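Methylglyoxal reductase (NADPH-dependent) (Candida albicans SC5314, PDB 6KWS) probably reduces methylglyoxal with NADPH as the hydride donor, as a Rossmann-fold member of the NAD(P)-dependent epimerase/dehydratase family. Local coordinates at residues Ala110-Gly115 with Asn182-Phe187; Lys120-Ser125 with Ile248-Asn253; Leu189-Pro194 with Asn258-Leu263. The protein carries 1 engineered substitution. One frame throughout, in Å; residues are numbered along the deposited sequence.

How the contacts relate
All three contacts belong to the Rossmann fold and its central sheet. Contact 1 lies at the periphery, about 25 Å from the centre of the chain; its second segment leads directly into strand 188-194, whose pairing with strand 260-269 is contact 3. In contact 2, helix 240-252 packs on strand 120-124, the other neighbour of 188-194. The centres of contacts 2 and 3 are about 8 Å apart, those of 1 and 2 about 16 Å and those of 1 and 3 about 20 Å. Contact 1 closes before contact 3 opens, and contact 2 interleaves with both, tying distant sequence into one nucleotide-binding domain, contacts 2 and 3 in its core and contact 1 at its edge.

Contact 1: Ala110-Gly115 with Asn182-Phe187; sequences AIYNFG and NDNVKF
Tyr112, near the C-terminal end of helix 92-114, reaches across to the loop 182-187 that joins helix 160-181 to strand 188-194, so two helix-strand connections of the Rossmann fold meet here. The loop begins with Asn182, whose side chain lies beside the Tyr112 ring. It then brings CB of Asn184 near Tyr112 OH, and the amide plane of Asn184 is only 18° from that of the ring. CG of Tyr112 is anti to its backbone N (chi1 -167°), and the far end of the side chain comes nearer the loop. Val185 follows: its CA lies at the ring edge, and its CG2 is 4.0 Å from Tyr112 CE2. Lys186 brings NZ to 4.3 Å from Gly115 O, and the same nitrogen makes a weak hydrogen bond to Asn116 O. Last comes buried Phe187, whose ring carries Val185 CG1 over the centre of one face. Its edge points at the backbone of Tyr112, with CE2 4.3 Å from Tyr112 N. The helix and loop thus join by packing, from a polar, more exposed end to a buried apolar one where Ile111 crosses Phe187 at about a right angle, Ile111 CG2 lying 3.4 Å from Phe187 CE2.

Contact 2: Lys120-Ser125 with Ile248-Asn253; sequences KVVITS and IIAFEN
One face of the central Rossmann sheet is packed by helix 240-252, and here the last turn of that helix meets strand 120-124. Lys120 and Val122, alternate residues of the strand, both point toward the helix, Val122 meeting CB of Ala250 and of Phe251, Lys120 meeting Phe251. The axes of the two short segments approach to 8.5 Å, nearly antiparallel (156°). Val122 is the buried apolar centre: its methyls straddle Ala250, CG1 and CG2 each lying 4.1 Å from Ala250 CB. Its side chain is about 6 Å from that of Leu81, an NADPH-site residue; this chain holds no cofactor. Phe251 offers the strand its CB, not its ring; CG sits between the backbone N and the carbonyl carbon (chi1 72°), and the ring packs against Val77, Leu79 and Leu21. At the more open end Lys120 crosses Phe251 at about a right angle, Lys120 CD 3.8 Å from Phe251 CB. The helix ends at Glu252, and carbonyls at such an end would probably attract the lysine ammonium. The lysine chain, extended as far as CE, bends at chi4 (-90°), and its NZ gives a weak hydrogen bond of 3.3 Å to Phe251 O.

Contact 3: Leu189-Pro194 with Asn258-Leu263; sequences LSTINP and NQRILL
Thr191 and Ile261 begin the close part of a parallel pairing in the central Rossmann sheet, where strand 188-194 runs beside strand 260-269. From here to Pro194 and Leu263 the backbones exchange bonds in alternation: Ile261 N to Thr191 O at 2.7 Å, Asn193 N to Ile261 O at 2.8 Å and Leu263 N to Asn193 O at 3.0 Å. The last two are nearly straight at the hydrogen (175° and 179°) but differ at the acceptor, Asn193 N lying nearly in line with its C=O and Leu263 N above the carbonyl plane. One sheet face is apolar: Ile192 CG2 lies 4.0 Å from Leu263 CD1, Pro194 CB is 4.1 Å from Leu263 CB, and Ala246 of helix 240-252 packs on both Ile192 and Leu263. The Pro194 side chain is about 4 Å from that of Val197 of the NADPH site, which is empty in this chain. On the opposite face Thr191 and Arg260 lie side by side. The other end is looser. Gln259 O still receives Thr191 N at 3.0 Å, but the bond from exposed Asn258 N to Leu189 O is weak and bent to 123°. The buried Arg260 guanidinium forms a salt bridge with Glu172 through NE, hydrogen-bonds Glu145 O and Asp147 O through NH1, and makes a cation-pi contact with Trp148. Its positive charge is probably well compensated and would help to keep Glu172 ionised.

Contact 1: Ala110-Gly115 with Asn182-Phe187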
loop_
_atom_site.group_PDB
_atom_site.type_symbol
_atom_site.label_atom_id
_atom_site.label_comp_id
_atom_site.label_asym_id
_atom_site.label_seq_id
_atom_site.Cartn_x
_atom_site.Cartn_y
_atom_site.Cartn_z
ATOM N N ALA A 110 7.908 -18.579 -8.782
ATOM C CA ALA A 110 8.256 -19.402 -7.625
ATOM C C ALA A 110 7.012 -20.037 -7.017
ATOM O O ALA A 110 7.010 -21.227 -6.684
ATOM C CB ALA A 110 9.011 -18.581 -6.583
ATOM N N ILE A 111 5.933 -19.268 -6.885
ATOM C CA ILE A 111 4.722 -19.864 -6.346
ATOM C C ILE A 111 4.203 -20.935 -7.292
ATOM O O ILE A 111 3.663 -21.959 -6.854
ATOM C CB ILE A 111 3.677 -18.768 -6.066
ATOM C CG1 ILE A 111 4.271 -17.747 -5.087
ATOM C CG2 ILE A 111 2.371 -19.371 -5.525
ATOM C CD1 ILE A 111 3.503 -16.443 -5.010
ATOM N N TYR A 112 4.391 -20.741 -8.594
ATOM C CA TYR A 112 3.937 -21.732 -9.560
ATOM C C TYR A 112 4.689 -23.052 -9.396
ATOM O O TYR A 112 4.072 -24.116 -9.272
ATOM C CB TYR A 112 4.108 -21.181 -10.967
ATOM C CG TYR A 112 3.403 -21.981 -12.025
ATOM C CD1 TYR A 112 4.108 -22.504 -13.107
ATOM C CD2 TYR A 112 2.036 -22.203 -11.956
ATOM C CE1 TYR A 112 3.474 -23.225 -14.088
ATOM C CE2 TYR A 112 1.387 -22.925 -12.937
ATOM C CZ TYR A 112 2.115 -23.435 -14.000
ATOM O OH TYR A 112 1.487 -24.157 -14.985
ATOM N N ASN A 113 6.024 -23.001 -9.374
ATOM C CA ASN A 113 6.810 -24.228 -9.270
ATOM C C ASN A 113 6.659 -24.871 -7.892
ATOM O O ASN A 113 6.270 -26.040 -7.777
ATOM C CB ASN A 113 8.284 -23.942 -9.576
ATOM C CG ASN A 113 8.487 -23.318 -10.951
ATOM O OD1 ASN A 113 7.669 -23.485 -11.844
ATOM N ND2 ASN A 113 9.581 -22.579 -11.115
ATOM N N PHE A 114 6.932 -24.117 -6.827
ATOM C CA PHE A 114 7.091 -24.713 -5.506
ATOM C C PHE A 114 5.992 -24.334 -4.514
ATOM O O PHE A 114 6.048 -24.763 -3.353
ATOM C CB PHE A 114 8.470 -24.354 -4.950
ATOM C CG PHE A 114 9.546 -24.325 -5.993
ATOM C CD1 PHE A 114 10.223 -25.483 -6.352
ATOM C CD2 PHE A 114 9.904 -23.135 -6.610
ATOM C CE1 PHE A 114 11.239 -25.459 -7.324
ATOM C CE2 PHE A 114 10.912 -23.101 -7.590
ATOM C CZ PHE A 114 11.582 -24.266 -7.941
ATOM N N GLY A 115 4.986 -23.571 -4.929
ATOM C CA GLY A 115 3.950 -23.194 -3.993
ATOM C C GLY A 115 2.846 -24.218 -3.994
ATOM O O GLY A 115 1.696 -23.899 -4.312
ATOM N N ASN A 182 -0.508 -18.675 -18.091
ATOM C CA ASN A 182 -0.029 -19.993 -17.690
ATOM C C ASN A 182 -1.200 -20.932 -17.428
ATOM O O ASN A 182 -2.284 -20.523 -17.001
ATOM C CB ASN A 182 0.848 -19.917 -16.434
ATOM C CG ASN A 182 2.268 -19.445 -16.728
ATOM O OD1 ASN A 182 2.504 -18.265 -17.029
ATOM N ND2 ASN A 182 3.227 -20.364 -16.630
ATOM N N ASP A 183 -0.963 -22.206 -17.703
ATOM C CA ASP A 183 -1.861 -23.310 -17.407
ATOM C C ASP A 183 -1.562 -23.862 -16.014
ATOM O O ASP A 183 -0.584 -23.474 -15.371
ATOM C CB ASP A 183 -1.685 -24.389 -18.474
ATOM C CG ASP A 183 -0.211 -24.606 -18.831
ATOM O OD1 ASP A 183 0.561 -23.609 -18.823
ATOM O OD2 ASP A 183 0.178 -25.764 -19.120
ATOM N N ASN A 184 -2.415 -24.775 -15.538
ATOM C CA ASN A 184 -2.197 -25.534 -14.301
ATOM C C ASN A 184 -2.278 -24.681 -13.035
ATOM O O ASN A 184 -1.984 -25.200 -11.938
ATOM C CB ASN A 184 -0.822 -26.233 -14.257
ATOM C CG ASN A 184 -0.676 -27.367 -15.270
ATOM O OD1 ASN A 184 -1.662 -27.962 -15.706
ATOM N ND2 ASN A 184 0.578 -27.676 -15.637
ATOM N N VAL A 185 -2.639 -23.402 -13.139
ATOM C CA VAL A 185 -2.489 -22.470 -12.025
ATOM C C VAL A 185 -3.406 -22.880 -10.885
ATOM O O VAL A 185 -4.632 -22.879 -11.029
ATOM C CB VAL A 185 -2.784 -21.038 -12.474
ATOM C CG1 VAL A 185 -2.641 -20.096 -11.296
ATOM C CG2 VAL A 185 -1.852 -20.649 -13.615
ATOM N N LYS A 186 -2.812 -23.206 -9.732
ATOM C CA LYS A 186 -3.555 -23.777 -8.616
ATOM C C LYS A 186 -4.106 -22.730 -7.661
ATOM O O LYS A 186 -5.006 -23.038 -6.873
ATOM C CB LYS A 186 -2.671 -24.761 -7.843
ATOM C CG LYS A 186 -2.253 -26.000 -8.648
ATOM C CD LYS A 186 -1.380 -26.956 -7.818
ATOM C CE LYS A 186 0.112 -26.876 -8.197
ATOM N NZ LYS A 186 1.047 -27.153 -7.044
ATOM N N PHE A 187 -3.617 -21.499 -7.711
ATOM C CA PHE A 187 -4.046 -20.484 -6.762
ATOM C C PHE A 187 -4.874 -19.416 -7.454
ATOM O O PHE A 187 -4.698 -19.142 -8.643
ATOM C CB PHE A 187 -2.853 -19.818 -6.063
ATOM C CG PHE A 187 -1.808 -19.279 -7.005
ATOM C CD1 PHE A 187 -1.917 -18.004 -7.539
ATOM C CD2 PHE A 187 -0.710 -20.042 -7.342
ATOM C CE1 PHE A 187 -0.945 -17.509 -8.404
ATOM C CE2 PHE A 187 0.260 -19.553 -8.199
ATOM C CZ PHE A 187 0.147 -18.287 -8.726
#

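Contact 2: Lys120-Ser125 with Ile248-Asn253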
loop_
_atom_site.group_PDB
_atom_site.type_symbol
_atom_site.label_atom_id
_atom_site.label_comp_id
_atom_site.label_asym_id
_atom_site.label_seq_id
_atom_site.Cartn_x
_atom_site.Cartn_y
_atom_site.Cartn_z
ATOM N N LYS A 120 -4.219 -19.200 -2.250
ATOM C CA LYS A 120 -4.632 -17.820 -2.430
ATOM C C LYS A 120 -3.390 -16.947 -2.426
ATOM O O LYS A 120 -2.456 -17.184 -1.659
ATOM C CB LYS A 120 -5.645 -17.387 -1.349
ATOM C CG LYS A 120 -7.080 -17.793 -1.717
ATOM C CD LYS A 120 -7.972 -17.864 -0.492
ATOM C CE LYS A 120 -9.341 -18.462 -0.795
ATOM N NZ LYS A 120 -10.295 -17.392 -1.175
ATOM N N VAL A 121 -3.371 -15.963 -3.316
ATOM C CA VAL A 121 -2.266 -15.024 -3.436
ATOM C C VAL A 121 -2.848 -13.622 -3.449
ATOM O O VAL A 121 -3.762 -13.338 -4.232
ATOM C CB VAL A 121 -1.443 -15.289 -4.710
ATOM C CG1 VAL A 121 -0.401 -14.216 -4.898
ATOM C CG2 VAL A 121 -0.791 -16.662 -4.621
ATOM N N VAL A 122 -2.338 -12.749 -2.586
ATOM C CA VAL A 122 -2.751 -11.348 -2.575
ATOM C C VAL A 122 -1.537 -10.457 -2.829
ATOM O O VAL A 122 -0.504 -10.593 -2.162
ATOM C CB VAL A 122 -3.439 -10.973 -1.253
ATOM C CG1 VAL A 122 -3.995 -9.550 -1.334
ATOM C CG2 VAL A 122 -4.530 -11.991 -0.929
ATOM N N ILE A 123 -1.664 -9.545 -3.792
ATOM C CA ILE A 123 -0.589 -8.629 -4.165
ATOM C C ILE A 123 -1.040 -7.199 -3.922
ATOM O O ILE A 123 -2.164 -6.824 -4.268
ATOM C CB ILE A 123 -0.166 -8.799 -5.638
ATOM C CG1 ILE A 123 0.449 -10.173 -5.856
ATOM C CG2 ILE A 123 0.833 -7.732 -6.015
ATOM C CD1 ILE A 123 0.883 -10.400 -7.268
ATOM N N THR A 124 -0.156 -6.394 -3.348
ATOM C CA THR A 124 -0.442 -4.976 -3.206
ATOM C C THR A 124 -0.158 -4.284 -4.522
ATOM O O THR A 124 0.986 -4.280 -4.989
ATOM C CB THR A 124 0.399 -4.335 -2.113
ATOM O OG1 THR A 124 0.456 -5.219 -0.994
ATOM C CG2 THR A 124 -0.232 -3.015 -1.692
ATOM N N SER A 125 -1.187 -3.690 -5.106
ATOM C CA SER A 125 -0.964 -2.856 -6.270
ATOM C C SER A 125 -1.168 -1.402 -5.850
ATOM O O SER A 125 -0.689 -0.996 -4.785
ATOM C CB SER A 125 -1.877 -3.295 -7.420
ATOM O OG SER A 125 -1.503 -2.646 -8.622
ATOM N N ILE A 248 -6.396 -9.010 4.432
ATOM C CA ILE A 248 -6.830 -10.229 5.090
ATOM C C ILE A 248 -8.210 -10.638 4.609
ATOM O O ILE A 248 -8.448 -11.816 4.320
ATOM C CB ILE A 248 -6.769 -10.067 6.610
ATOM C CG1 ILE A 248 -5.305 -10.071 7.043
ATOM C CG2 ILE A 248 -7.575 -11.169 7.298
ATOM C CD1 ILE A 248 -5.048 -9.309 8.329
ATOM N N ILE A 249 -9.138 -9.688 4.487
ATOM C CA ILE A 249 -10.441 -10.055 3.944
ATOM C C ILE A 249 -10.281 -10.612 2.535
ATOM O O ILE A 249 -11.080 -11.446 2.097
ATOM C CB ILE A 249 -11.422 -8.857 3.975
ATOM C CG1 ILE A 249 -11.507 -8.228 5.373
ATOM C CG2 ILE A 249 -12.807 -9.280 3.509
ATOM C CD1 ILE A 249 -12.081 -9.144 6.414
ATOM N N ALA A 250 -9.208 -10.228 1.841
ATOM C CA ALA A 250 -9.062 -10.587 0.436
ATOM C C ALA A 250 -8.876 -12.085 0.231
ATOM O O ALA A 250 -9.248 -12.604 -0.830
ATOM C CB ALA A 250 -7.892 -9.831 -0.188
ATOM N N PHE A 251 -8.292 -12.800 1.198
ATOM C CA PHE A 251 -8.210 -14.249 1.066
ATOM C C PHE A 251 -9.185 -15.010 1.965
ATOM O O PHE A 251 -9.419 -16.196 1.726
ATOM C CB PHE A 251 -6.775 -14.740 1.313
ATOM C CG PHE A 251 -6.328 -14.665 2.748
ATOM C CD1 PHE A 251 -6.709 -15.638 3.672
ATOM C CD2 PHE A 251 -5.493 -13.649 3.167
ATOM C CE1 PHE A 251 -6.295 -15.577 4.996
ATOM C CE2 PHE A 251 -5.077 -13.580 4.484
ATOM C CZ PHE A 251 -5.476 -14.552 5.401
ATOM N N GLU A 252 -9.763 -14.371 2.980
ATOM C CA GLU A 252 -10.717 -15.064 3.838
ATOM C C GLU A 252 -12.106 -15.118 3.218
ATOM O O GLU A 252 -12.848 -16.081 3.437
ATOM C CB GLU A 252 -10.806 -14.376 5.199
ATOM C CG GLU A 252 -9.592 -14.517 6.101
ATOM C CD GLU A 252 -9.868 -13.955 7.500
ATOM O OE1 GLU A 252 -10.597 -12.931 7.608
ATOM O OE2 GLU A 252 -9.367 -14.540 8.494
ATOM N N ASN A 253 -12.479 -14.086 2.477
ATOM C CA ASN A 253 -13.721 -14.071 1.723
ATOM C C ASN A 253 -13.494 -14.709 0.357
ATOM O O ASN A 253 -12.568 -14.336 -0.373
ATOM C CB ASN A 253 -14.225 -12.636 1.585
ATOM C CG ASN A 253 -15.469 -12.532 0.756
ATOM O OD1 ASN A 253 -15.999 -13.535 0.272
ATOM N ND2 ASN A 253 -15.964 -11.308 0.595
#

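Contact 3: Leu189-Pro194 with Asn258-Leu263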
loop_
_atom_site.group_PDB
_atom_site.type_symbol
_atom_site.label_atom_id
_atom_site.label_comp_id
_atom_site.label_asym_id
_atom_site.label_seq_id
_atom_site.Cartn_x
_atom_site.Cartn_y
_atom_site.Cartn_z
ATOM N N LEU A 189 -5.842 -15.251 -7.363
ATOM C CA LEU A 189 -5.067 -14.040 -7.133
ATOM C C LEU A 189 -6.007 -12.870 -6.907
ATOM O O LEU A 189 -6.958 -12.674 -7.666
ATOM C CB LEU A 189 -4.136 -13.743 -8.308
ATOM C CG LEU A 189 -3.411 -12.406 -8.216
ATOM C CD1 LEU A 189 -2.050 -12.617 -7.640
ATOM C CD2 LEU A 189 -3.301 -11.776 -9.578
ATOM N N SER A 190 -5.744 -12.104 -5.864
ATOM C CA SER A 190 -6.454 -10.860 -5.628
ATOM C C SER A 190 -5.469 -9.702 -5.567
ATOM O O SER A 190 -4.261 -9.872 -5.363
ATOM C CB SER A 190 -7.270 -10.910 -4.335
ATOM O OG SER A 190 -8.285 -11.877 -4.436
ATOM N N THR A 191 -6.019 -8.511 -5.706
ATOM C CA THR A 191 -5.208 -7.320 -5.840
ATOM C C THR A 191 -5.808 -6.248 -4.940
ATOM O O THR A 191 -7.033 -6.088 -4.902
ATOM C CB THR A 191 -5.174 -6.921 -7.322
ATOM O OG1 THR A 191 -3.984 -7.438 -7.930
ATOM C CG2 THR A 191 -5.193 -5.497 -7.491
ATOM N N ILE A 192 -4.957 -5.563 -4.178
ATOM C CA ILE A 192 -5.348 -4.455 -3.311
ATOM C C ILE A 192 -4.761 -3.174 -3.899
ATOM O O ILE A 192 -3.536 -3.010 -3.919
ATOM C CB ILE A 192 -4.843 -4.678 -1.880
ATOM C CG1 ILE A 192 -5.293 -6.048 -1.371
ATOM C CG2 ILE A 192 -5.339 -3.581 -0.953
ATOM C CD1 ILE A 192 -6.783 -6.104 -1.064
ATOM N N ASN A 193 -5.607 -2.257 -4.380
ATOM C CA ASN A 193 -5.133 -1.017 -5.011
ATOM C C ASN A 193 -5.481 0.192 -4.164
ATOM O O ASN A 193 -6.516 0.836 -4.398
ATOM C CB ASN A 193 -5.721 -0.831 -6.406
ATOM C CG ASN A 193 -5.588 -2.043 -7.240
ATOM O OD1 ASN A 193 -4.725 -2.127 -8.108
ATOM N ND2 ASN A 193 -6.462 -3.002 -6.997
ATOM N N PRO A 194 -4.640 0.568 -3.207
ATOM C CA PRO A 194 -4.929 1.745 -2.390
ATOM C C PRO A 194 -4.508 3.035 -3.077
ATOM O O PRO A 194 -3.575 3.067 -3.887
ATOM C CB PRO A 194 -4.091 1.492 -1.136
ATOM C CG PRO A 194 -2.931 0.727 -1.642
ATOM C CD PRO A 194 -3.382 -0.088 -2.803
ATOM N N ASN A 258 -9.759 -13.448 -7.814
ATOM C CA ASN A 258 -9.649 -12.818 -9.130
ATOM C C ASN A 258 -10.328 -11.454 -9.161
ATOM O O ASN A 258 -10.843 -11.032 -10.197
ATOM C CB ASN A 258 -10.186 -13.736 -10.239
ATOM C CG ASN A 258 -9.291 -14.959 -10.448
ATOM O OD1 ASN A 258 -8.176 -14.846 -10.988
ATOM N ND2 ASN A 258 -9.741 -16.124 -9.956
ATOM N N GLN A 259 -10.323 -10.761 -8.026
ATOM C CA GLN A 259 -10.824 -9.402 -7.931
ATOM C C GLN A 259 -9.668 -8.419 -7.801
ATOM O O GLN A 259 -8.617 -8.741 -7.234
ATOM C CB GLN A 259 -11.775 -9.230 -6.738
ATOM C CG GLN A 259 -13.054 -10.051 -6.829
ATOM C CD GLN A 259 -13.764 -9.902 -8.163
ATOM O OE1 GLN A 259 -13.957 -8.802 -8.667
ATOM N NE2 GLN A 259 -14.120 -11.027 -8.759
ATOM N N ARG A 260 -9.872 -7.221 -8.359
ATOM C CA ARG A 260 -9.074 -6.039 -8.048
ATOM C C ARG A 260 -9.870 -5.191 -7.071
ATOM O O ARG A 260 -10.960 -4.722 -7.409
ATOM C CB ARG A 260 -8.780 -5.206 -9.283
ATOM C CG ARG A 260 -8.013 -5.880 -10.365
ATOM C CD ARG A 260 -8.033 -4.927 -11.534
ATOM N NE ARG A 260 -6.883 -4.032 -11.554
ATOM C CZ ARG A 260 -6.902 -2.817 -12.096
ATOM N NH1 ARG A 260 -8.026 -2.349 -12.640
ATOM N NH2 ARG A 260 -5.800 -2.068 -12.090
ATOM N N ILE A 261 -9.341 -4.985 -5.874
ATOM C CA ILE A 261 -10.088 -4.302 -4.835
ATOM C C ILE A 261 -9.520 -2.897 -4.689
ATOM O O ILE A 261 -8.347 -2.715 -4.336
ATOM C CB ILE A 261 -10.067 -5.087 -3.516
ATOM C CG1 ILE A 261 -10.849 -6.386 -3.682
ATOM C CG2 ILE A 261 -10.800 -4.351 -2.467
ATOM C CD1 ILE A 261 -10.109 -7.602 -3.237
ATOM N N LEU A 262 -10.348 -1.906 -4.981
ATOM C CA LEU A 262 -9.948 -0.513 -4.834
ATOM C C LEU A 262 -10.072 -0.102 -3.363
ATOM O O LEU A 262 -11.120 -0.309 -2.732
ATOM C CB LEU A 262 -10.813 0.355 -5.744
ATOM C CG LEU A 262 -10.260 1.620 -6.386
ATOM C CD1 LEU A 262 -11.274 2.194 -7.406
ATOM C CD2 LEU A 262 -9.947 2.631 -5.305
ATOM N N LEU A 263 -9.004 0.460 -2.804
ATOM C CA LEU A 263 -9.026 0.918 -1.422
ATOM C C LEU A 263 -8.896 2.425 -1.418
ATOM O O LEU A 263 -7.806 2.975 -1.630
ATOM C CB LEU A 263 -7.953 0.253 -0.571
ATOM C CG LEU A 263 -8.836 -0.748 0.169
ATOM C CD1 LEU A 263 -8.963 -2.042 -0.632
ATOM C CD2 LEU A 263 -8.475 -0.972 1.614
#